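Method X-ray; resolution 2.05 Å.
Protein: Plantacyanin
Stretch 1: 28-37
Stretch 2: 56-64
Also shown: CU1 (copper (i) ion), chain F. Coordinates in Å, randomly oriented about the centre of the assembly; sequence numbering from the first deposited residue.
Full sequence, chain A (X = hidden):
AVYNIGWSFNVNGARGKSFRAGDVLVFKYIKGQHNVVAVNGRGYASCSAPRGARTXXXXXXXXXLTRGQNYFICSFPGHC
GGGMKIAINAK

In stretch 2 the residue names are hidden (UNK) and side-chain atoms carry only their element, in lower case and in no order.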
# COMPACT_ATOMS: atom_id res chain seq x y z
N LYS A 28 -9.02 2.01 -0.47
CA LYS A 28 -10.41 1.66 -0.70
C LYS A 28 -10.56 0.53 -1.69
O LYS A 28 -9.96 0.57 -2.78
CB LYS A 28 -11.19 2.89 -1.18
CG LYS A 28 -11.19 4.03 -0.16
CD LYS A 28 -12.32 5.00 -0.40
CE LYS A 28 -12.53 5.87 0.82
NZ LYS A 28 -13.68 6.80 0.66
N TYR A 29 -11.34 -0.48 -1.29
CA TYR A 29 -11.59 -1.67 -2.10
C TYR A 29 -12.67 -2.50 -1.41
O TYR A 29 -13.14 -2.15 -0.32
CB TYR A 29 -10.30 -2.49 -2.24
CG TYR A 29 -9.70 -2.88 -0.90
CD1 TYR A 29 -8.88 -1.99 -0.20
CD2 TYR A 29 -9.99 -4.11 -0.31
CE1 TYR A 29 -8.36 -2.34 1.07
CE2 TYR A 29 -9.48 -4.46 0.96
CZ TYR A 29 -8.67 -3.57 1.63
OH TYR A 29 -8.18 -3.90 2.88
N ILE A 30 -13.07 -3.60 -2.04
CA ILE A 30 -14.12 -4.44 -1.44
C ILE A 30 -13.48 -5.41 -0.46
O ILE A 30 -12.60 -6.21 -0.82
CB ILE A 30 -14.90 -5.26 -2.51
CG1 ILE A 30 -15.71 -4.33 -3.41
CG2 ILE A 30 -15.87 -6.22 -1.83
CD1 ILE A 30 -16.35 -5.04 -4.61
N LYS A 31 -13.92 -5.32 0.79
CA LYS A 31 -13.42 -6.18 1.85
C LYS A 31 -13.45 -7.66 1.43
O LYS A 31 -14.48 -8.16 1.00
CB LYS A 31 -14.29 -5.98 3.10
CG LYS A 31 -13.86 -6.80 4.30
CD LYS A 31 -14.85 -6.60 5.44
CE LYS A 31 -14.43 -7.36 6.68
NZ LYS A 31 -15.41 -7.12 7.77
N GLY A 32 -12.32 -8.34 1.56
CA GLY A 32 -12.26 -9.74 1.20
C GLY A 32 -11.61 -10.03 -0.13
O GLY A 32 -11.11 -11.13 -0.36
N GLN A 33 -11.60 -9.04 -1.02
CA GLN A 33 -11.02 -9.23 -2.35
C GLN A 33 -9.54 -8.90 -2.44
O GLN A 33 -8.86 -9.31 -3.39
CB GLN A 33 -11.79 -8.41 -3.37
CG GLN A 33 -13.23 -8.90 -3.57
CD GLN A 33 -13.88 -8.34 -4.82
OE1 GLN A 33 -14.97 -8.76 -5.20
NE2 GLN A 33 -13.22 -7.37 -5.46
N HIS A 34 -9.05 -8.14 -1.46
CA HIS A 34 -7.64 -7.74 -1.40
C HIS A 34 -7.28 -7.48 0.06
O HIS A 34 -8.12 -7.55 0.96
CB HIS A 34 -7.41 -6.41 -2.16
CG HIS A 34 -7.79 -6.44 -3.60
ND1 HIS A 34 -7.01 -7.04 -4.57
CD2 HIS A 34 -8.88 -5.95 -4.24
CE1 HIS A 34 -7.61 -6.94 -5.74
NE2 HIS A 34 -8.75 -6.28 -5.57
N ASN A 35 -6.01 -7.16 0.27
CA ASN A 35 -5.52 -6.77 1.58
C ASN A 35 -4.39 -5.77 1.32
O ASN A 35 -3.97 -5.57 0.16
CB ASN A 35 -5.05 -7.98 2.40
CG ASN A 35 -3.80 -8.62 1.86
OD1 ASN A 35 -3.23 -8.18 0.86
ND2 ASN A 35 -3.35 -9.67 2.54
N VAL A 36 -3.95 -5.09 2.38
CA VAL A 36 -2.86 -4.13 2.29
C VAL A 36 -1.82 -4.54 3.33
O VAL A 36 -2.11 -4.56 4.52
CB VAL A 36 -3.33 -2.70 2.60
CG1 VAL A 36 -2.16 -1.73 2.41
CG2 VAL A 36 -4.52 -2.33 1.72
N VAL A 37 -0.63 -4.87 2.87
CA VAL A 37 0.43 -5.27 3.78
C VAL A 37 1.55 -4.24 3.68
O VAL A 37 2.01 -3.95 2.57
CB VAL A 37 0.98 -6.67 3.40
CG1 VAL A 37 1.97 -7.16 4.47
CG2 VAL A 37 -0.18 -7.67 3.25
N UNK A 56 -3.76 -5.10 6.74
CA UNK A 56 -4.97 -4.30 6.90
C UNK A 56 -5.95 -4.92 5.91
O UNK A 56 -5.59 -5.22 4.77
c UNK A 56 -1.28 -1.79 7.98
c UNK A 56 -1.65 -1.18 9.16
c UNK A 56 -2.99 -1.06 9.50
c UNK A 56 -2.27 -2.30 7.13
o UNK A 56 -0.69 -0.72 10.03
c UNK A 56 -3.97 -1.57 8.66
c UNK A 56 -3.63 -2.20 7.47
c UNK A 56 -4.70 -2.82 6.59
N UNK A 57 -7.20 -5.10 6.33
CA UNK A 57 -8.15 -5.80 5.48
C UNK A 57 -9.58 -5.30 5.48
O UNK A 57 -10.48 -6.03 5.07
c UNK A 57 -8.19 -7.29 5.90
o UNK A 57 -6.87 -7.80 6.08
N UNK A 58 -9.80 -4.06 5.91
CA UNK A 58 -11.17 -3.56 5.99
C UNK A 58 -11.81 -2.98 4.74
O UNK A 58 -13.02 -2.74 4.73
c UNK A 58 -11.25 -2.50 7.08
o UNK A 58 -10.68 -1.31 6.57
N UNK A 59 -11.04 -2.74 3.69
CA UNK A 59 -11.65 -2.16 2.50
C UNK A 59 -11.60 -0.64 2.55
O UNK A 59 -11.91 0.03 1.57
N UNK A 60 -11.24 -0.09 3.70
CA UNK A 60 -11.10 1.35 3.90
C UNK A 60 -10.10 1.55 5.04
O UNK A 60 -10.43 2.10 6.09
o UNK A 60 -15.21 2.64 4.85
c UNK A 60 -13.36 1.13 5.08
c UNK A 60 -12.45 2.00 4.26
n UNK A 60 -14.88 1.70 6.87
c UNK A 60 -14.57 1.89 5.60
N UNK A 61 -8.88 1.08 4.79
CA UNK A 61 -7.80 1.12 5.76
C UNK A 61 -7.10 2.48 5.79
O UNK A 61 -6.66 2.98 4.75
o UNK A 61 -8.12 -1.78 6.20
c UNK A 61 -7.45 -1.34 5.25
o UNK A 61 -7.31 -1.97 4.18
c UNK A 61 -6.79 0.02 5.41
N UNK A 62 -7.01 3.07 6.98
CA UNK A 62 -6.37 4.35 7.18
C UNK A 62 -4.95 4.10 7.67
O UNK A 62 -4.75 3.59 8.76
c UNK A 62 -9.32 8.86 7.82
c UNK A 62 -9.07 6.61 8.81
n UNK A 62 -9.84 7.70 8.22
n UNK A 62 -10.10 9.78 7.27
n UNK A 62 -8.03 9.08 7.97
c UNK A 62 -8.42 5.76 7.73
c UNK A 62 -7.11 5.19 8.22
N UNK A 63 -3.98 4.48 6.87
CA UNK A 63 -2.60 4.28 7.24
C UNK A 63 -1.81 5.58 7.12
O UNK A 63 -1.82 6.24 6.09
c UNK A 63 -2.23 0.79 5.57
c UNK A 63 -1.96 3.21 6.34
c UNK A 63 -0.51 2.97 6.75
c UNK A 63 -2.78 1.92 6.42
N UNK A 64 -1.12 5.96 8.20
CA UNK A 64 -0.31 7.16 8.21
C UNK A 64 1.08 6.88 7.65
O UNK A 64 1.67 5.84 7.93
c UNK A 64 -0.24 7.71 9.64
c UNK A 64 -3.00 8.93 12.08
n UNK A 64 -3.01 9.45 13.48
c UNK A 64 -1.63 8.01 10.20
c UNK A 64 -1.59 8.64 11.58
CU CU1 F . -5.21 -7.89 -4.15
O HOH W 1 -9.95 -7.76 3.02

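Position 56 carries one carbon followed by a ring of six carbons bearing one oxygen. Its backbone forms an antiparallel pair with Val36: Val36 N donates to the O of position 56 at 2.9 Å, and the N of position 56 donates to Val36 O at 2.8 Å. The two side chains share one face of the sheet, with Val36 CB 4.2 Å from the CB of position 56. This is Tyr56, the start of whose side chain packs against an apolar partner.

Position 57 has one carbon and one oxygen; its CB points sideways, and the oxygen lies near Asn35 CB. This is Ser57, a small polar residue suited to an exposed loop. A water accepts from Gly32 N and donates to both His34 O and Ser57 O, bridging the loops where the strand pairing has ended.

Position 58 again shows one carbon and one oxygen, with CB directed away from stretch 1. This is Ser58, and a short hydroxyl side chain suits a turn: OG accepts from the backbone N of position 60 at 3.2 Å and donates to a side-chain oxygen of position 61.

Position 59 has no side-chain atoms. Its bare CA sits over the Tyr29 ring, 3.4 Å from its centroid, while Tyr29 N donates to the O of position 59 at 3.0 Å. This is Gly59: phi/psi of 90/-10° favours glycine, and a CB would lie 2.7 Å from Tyr29 O, a clash.

Position 60 has three carbons, the third carrying an oxygen and a nitrogen, and pairs with Lys28 without hydrogen bonds. This is Gln60, whose polar end suits an exposed site.

Position 61 has two carbons, the second bearing two oxygens, one beside Tyr29 OH. This is Asp61: OD2 accepts a very short 2.5 Å hydrogen bond from Tyr29 OH, and OD1 accepts from Ser58 N at 2.8 Å and Ser58 OG at 2.6 Å.

Position 62 has three carbons, a nitrogen, then a carbon with two more nitrogens, out of reach of stretch 1: Arg62, its long charged side chain free to extend into solvent.

Position 63 has four carbons forked at the first, one arm two carbons long and ending near Val36 CG1. This is Ile63, whose CD1 lies 4.0 Å from Val36 CG1, an apolar contact suited to this buried site.

Position 64 has four carbons in a row ending in nitrogen, far from stretch 1: Lys64, likewise suited to solvent.

The contact thus joins backbone pairing at Val36 to a cluster around Tyr29, whose ring covers Gly59 while its hydroxyl engages Asp61. The same carboxylate, through its other oxygen, holds Ser58 and so ties the turn to Tyr29.

Stretch 2 (56-64) YSSGQDRIK
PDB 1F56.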